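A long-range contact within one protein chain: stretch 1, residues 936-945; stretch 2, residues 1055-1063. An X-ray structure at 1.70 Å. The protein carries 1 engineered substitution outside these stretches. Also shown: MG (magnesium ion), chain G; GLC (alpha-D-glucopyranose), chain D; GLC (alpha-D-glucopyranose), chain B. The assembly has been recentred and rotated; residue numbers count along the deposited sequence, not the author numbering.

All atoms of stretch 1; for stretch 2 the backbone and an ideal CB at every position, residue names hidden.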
# COMPACT_ATOMS: atom_id res chain seq x y z
N VAL A 936 35.52 21.52 -0.36
CA VAL A 936 34.44 21.00 0.52
C VAL A 936 34.80 19.67 1.16
O VAL A 936 35.44 18.83 0.54
CB VAL A 936 33.11 20.81 -0.23
CG1 VAL A 936 32.54 22.17 -0.63
CG2 VAL A 936 33.29 19.90 -1.45
N ASN A 937 34.35 19.49 2.39
CA ASN A 937 34.40 18.19 3.05
C ASN A 937 33.03 17.70 3.42
O ASN A 937 32.05 18.44 3.29
CB ASN A 937 35.30 18.26 4.27
CG ASN A 937 36.75 18.26 3.87
OD1 ASN A 937 37.25 17.28 3.31
ND2 ASN A 937 37.44 19.34 4.16
N HIS A 938 32.95 16.43 3.83
CA HIS A 938 31.71 15.90 4.42
C HIS A 938 31.20 16.89 5.47
O HIS A 938 32.01 17.48 6.20
CB HIS A 938 31.95 14.52 5.03
CG HIS A 938 30.70 13.86 5.54
ND1 HIS A 938 30.06 14.27 6.69
CD2 HIS A 938 29.97 12.83 5.05
CE1 HIS A 938 29.00 13.51 6.90
NE2 HIS A 938 28.92 12.63 5.92
N ALA A 939 29.88 17.08 5.55
CA ALA A 939 29.33 18.09 6.45
C ALA A 939 29.73 17.81 7.90
O ALA A 939 29.99 16.65 8.25
CB ALA A 939 27.82 18.17 6.31
N PRO A 940 29.78 18.86 8.76
CA PRO A 940 30.23 18.62 10.12
C PRO A 940 29.28 17.70 10.90
O PRO A 940 28.08 17.61 10.58
CB PRO A 940 30.20 20.01 10.76
CG PRO A 940 30.31 20.96 9.61
CD PRO A 940 29.55 20.29 8.51
N TYR A 941 29.86 17.01 11.89
CA TYR A 941 29.10 16.33 12.94
C TYR A 941 28.97 17.34 14.09
O TYR A 941 29.96 17.65 14.77
CB TYR A 941 29.88 15.09 13.42
CG TYR A 941 29.93 13.98 12.40
CD1 TYR A 941 30.86 14.00 11.35
CD2 TYR A 941 29.02 12.92 12.47
CE1 TYR A 941 30.88 12.98 10.40
CE2 TYR A 941 29.05 11.89 11.55
CZ TYR A 941 29.96 11.93 10.50
OH TYR A 941 29.97 10.89 9.59
N GLU A 942 27.76 17.84 14.30
CA GLU A 942 27.54 18.92 15.27
C GLU A 942 27.62 18.39 16.69
O GLU A 942 26.99 17.36 17.03
CB GLU A 942 26.20 19.63 15.02
CG GLU A 942 26.12 20.37 13.69
CD GLU A 942 27.15 21.48 13.54
OE1 GLU A 942 27.67 22.02 14.57
OE2 GLU A 942 27.44 21.84 12.37
N ALA A 943 28.42 19.07 17.53
CA ALA A 943 28.57 18.65 18.91
C ALA A 943 27.24 18.69 19.67
O ALA A 943 26.98 17.84 20.52
CB ALA A 943 29.62 19.50 19.62
N GLU A 944 26.38 19.66 19.31
CA GLU A 944 25.08 19.83 19.96
C GLU A 944 24.10 18.68 19.65
O GLU A 944 23.08 18.51 20.35
CB GLU A 944 24.48 21.21 19.59
CG GLU A 944 24.26 21.46 18.10
CD GLU A 944 25.41 22.19 17.38
OE1 GLU A 944 26.61 22.06 17.70
OE2 GLU A 944 25.09 22.89 16.42
N PHE A 945 24.42 17.89 18.62
CA PHE A 945 23.64 16.68 18.28
C PHE A 945 24.24 15.40 18.85
O PHE A 945 23.68 14.30 18.69
CB PHE A 945 23.44 16.52 16.76
CG PHE A 945 22.79 17.70 16.07
CD1 PHE A 945 21.91 18.58 16.75
CD2 PHE A 945 23.02 17.91 14.71
CE1 PHE A 945 21.32 19.66 16.07
CE2 PHE A 945 22.43 18.98 14.03
CZ PHE A 945 21.58 19.86 14.71
N UNK A 1055 34.22 25.96 24.37
CA UNK A 1055 32.95 25.77 23.68
C UNK A 1055 33.24 24.91 22.47
O UNK A 1055 34.18 25.17 21.73
CB UNK A 1055 32.30 27.10 23.29
N UNK A 1056 32.44 23.86 22.30
CA UNK A 1056 32.75 22.80 21.32
C UNK A 1056 31.68 22.83 20.21
O UNK A 1056 30.53 22.48 20.44
CB UNK A 1056 32.80 21.43 21.99
N UNK A 1057 32.07 23.30 19.03
CA UNK A 1057 31.13 23.51 17.93
C UNK A 1057 30.76 22.23 17.16
O UNK A 1057 29.58 21.88 17.04
CB UNK A 1057 31.72 24.53 16.95
N UNK A 1058 31.77 21.57 16.63
CA UNK A 1058 31.57 20.43 15.71
C UNK A 1058 32.88 19.71 15.47
O UNK A 1058 33.93 20.22 15.83
CB UNK A 1058 30.98 20.90 14.38
N UNK A 1059 32.78 18.54 14.85
CA UNK A 1059 33.94 17.89 14.22
C UNK A 1059 33.70 17.68 12.73
O UNK A 1059 32.55 17.49 12.29
CB UNK A 1059 34.24 16.55 14.90
N UNK A 1060 34.78 17.75 11.95
CA UNK A 1060 34.75 17.44 10.52
C UNK A 1060 35.74 16.32 10.28
O UNK A 1060 36.86 16.35 10.81
CB UNK A 1060 35.08 18.66 9.66
N UNK A 1061 35.34 15.31 9.49
CA UNK A 1061 36.25 14.24 9.09
C UNK A 1061 36.72 14.53 7.66
O UNK A 1061 35.88 14.73 6.77
CB UNK A 1061 35.58 12.87 9.19
N UNK A 1062 38.04 14.59 7.47
CA UNK A 1062 38.59 14.81 6.14
C UNK A 1062 39.77 13.89 5.91
O UNK A 1062 40.20 13.16 6.80
CB UNK A 1062 39.01 16.27 5.96
N UNK A 1063 40.30 13.93 4.68
CA UNK A 1063 41.44 13.11 4.31
C UNK A 1063 42.55 13.19 5.36
O UNK A 1063 42.85 14.26 5.91
OXT UNK A 1063 43.14 12.17 5.71
CB UNK A 1063 41.97 13.54 2.94
MG MG G . 27.60 23.44 16.26
C1 GLC D . 32.45 32.09 29.46
C2 GLC D . 31.84 31.95 28.05
C3 GLC D . 31.14 30.59 27.88
C4 GLC D . 32.06 29.42 28.24
C5 GLC D . 32.55 29.64 29.68
C6 GLC D . 33.48 28.54 30.17
O1 GLC D . 31.43 32.31 30.46
O2 GLC D . 30.91 33.00 27.79
O3 GLC D . 30.66 30.49 26.54
O4 GLC D . 31.34 28.18 28.12
O5 GLC D . 33.23 30.91 29.78
O6 GLC D . 33.81 28.86 31.52
C1 GLC B . 19.53 19.36 20.07
C2 GLC B . 19.88 20.80 19.66
C3 GLC B . 18.67 21.50 19.01
C4 GLC B . 18.11 20.69 17.84
C5 GLC B . 17.85 19.26 18.30
C6 GLC B . 17.40 18.35 17.17
O2 GLC B . 20.36 21.55 20.78
O3 GLC B . 19.06 22.78 18.53
O4 GLC B . 16.88 21.28 17.38
O5 GLC B . 19.02 18.68 18.91
O6 GLC B . 17.16 17.08 17.79

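Position 1055 starts the stretch in extended conformation, with no atom of stretch 1 within 5.5 Å of its ideal CB. Stretch 1 sets no demand here, although the glucose of chain D lies beyond the CB and would favour a polar group. The residue is Asn1055: Asn1055 OD1 accepts from O4 of the chain D glucose (2.7 Å), and ND2 donates to its O3 (2.8 Å).

At 1056 the CB points sideways, 4.4 Å from Ala943 CB. A small methyl leaves room for a broad apolar group, aliphatic or aromatic. Phe1056 lays one ring face against it, with Ala943 CB 4.1 Å from the ring centroid of Phe1056 in a CH-pi contact.

The CB of 1057 points away, yet magnesium lies nearby, already held by Glu942 OE1 and by both carboxylate oxygens of Glu944. A ligand is wanted, most naturally Asp, with Asn or Glu conceivable. Asp1057 binds the ion through OD1 at 2.2 Å, matching the 2.2 Å from Glu942 OE1 to MG. The shared cation explains how Glu942 OE1 and Asp1057 OD1 can sit 3.5 Å apart. The backbone contributes as well: Ala943 N donates to Asp1057 O (3.1 Å).

Position 1058 forms an antiparallel non-hydrogen-bonded pair with Glu942, and its ideal CB lies 3.8 Å from Pro940 CB. A flat ring could cover the proline; an aliphatic chain might also pack. His1058 places its ring face over Pro940, whose CB is 3.8 Å from the His1058 ring centroid.

Position 1059 pairs with Tyr941 through two hydrogen bonds: Tyr941 N donates to O of 1059 (2.8 Å), and N of 1059 donates to Tyr941 O (3.0 Å). Its CB shares a sheet face with the tyrosine side chain, so a beta-branched or other apolar residue would suit. Val1059 fits, its CG2 3.7 Å from Tyr941 CB.

At 1060 the CB points sideways among Asn937, His938 and Pro940; a modest aliphatic group suits. Val1060 spreads its methyls, CG1 reaching Asn937 CB (3.9 Å) and CG2 Pro940 CG (3.8 Å).

Position 1061 has Tyr941 CE1 4.9 Å from its ideal CB, inviting a longer apolar chain. Ile1061 brings CG1 to 4.1 Å from Tyr941 CE1. Here water replaces direct backbone pairing: one links Ile1061 N to Ala939 O, another Ile1061 O to His938 N and Asn937 OD1.

At 1062 the ideal CB is 3.3 Å from Asn937 OD1, but a chain can lead away, so many long polar residues would serve. Lys1062 does so. Position 1063 is the C-terminus; nothing of stretch 1 lies within 5.5 Å of its ideal CB, so almost any side chain would do. Lys1063 reaches Asn937 OD1 only through a water on its N.

Stretch 2 1055-1063: NFDHVVIKK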
# COMPACT_ATOMS: atom_id res chain seq x y z
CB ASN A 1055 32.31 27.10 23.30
CG ASN A 1055 31.88 27.89 24.52
OD1 ASN A 1055 31.55 27.30 25.56
ND2 ASN A 1055 31.88 29.22 24.42
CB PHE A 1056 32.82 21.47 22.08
CG PHE A 1056 33.24 20.26 21.26
CD1 PHE A 1056 33.80 20.35 19.98
CD2 PHE A 1056 33.09 18.99 21.83
CE1 PHE A 1056 34.17 19.19 19.28
CE2 PHE A 1056 33.46 17.84 21.15
CZ PHE A 1056 34.02 17.94 19.87
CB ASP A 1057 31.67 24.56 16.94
CG ASP A 1057 30.65 24.94 15.87
OD1 ASP A 1057 29.43 24.65 16.02
OD2 ASP A 1057 31.10 25.54 14.87
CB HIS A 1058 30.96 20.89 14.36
CG HIS A 1058 31.90 21.67 13.46
ND1 HIS A 1058 31.49 22.80 12.78
CD2 HIS A 1058 33.18 21.45 13.08
CE1 HIS A 1058 32.48 23.25 12.03
NE2 HIS A 1058 33.52 22.45 12.20
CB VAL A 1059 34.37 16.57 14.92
CG1 VAL A 1059 34.73 16.81 16.40
CG2 VAL A 1059 33.31 15.49 14.80
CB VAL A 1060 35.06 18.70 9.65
CG1 VAL A 1060 35.35 18.33 8.20
CG2 VAL A 1060 33.87 19.66 9.70
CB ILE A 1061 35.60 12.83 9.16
CG1 ILE A 1061 34.97 12.56 10.55
CG2 ILE A 1061 36.60 11.73 8.76
CD1 ILE A 1061 35.92 12.62 11.75
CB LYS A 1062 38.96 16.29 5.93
CG LYS A 1062 39.99 16.85 6.88
CD LYS A 1062 40.28 18.33 6.59
CE LYS A 1062 41.47 18.81 7.39
NZ LYS A 1062 41.68 20.28 7.21
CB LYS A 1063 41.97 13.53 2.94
CG LYS A 1063 43.03 12.59 2.40
CD LYS A 1063 43.76 13.22 1.23
CE LYS A 1063 45.01 12.44 0.91
NZ LYS A 1063 44.63 11.14 0.29
O HOH W 1 35.44 14.86 4.01
O HOH W 2 39.23 15.52 2.55
O HOH W 3 32.67 15.78 8.40
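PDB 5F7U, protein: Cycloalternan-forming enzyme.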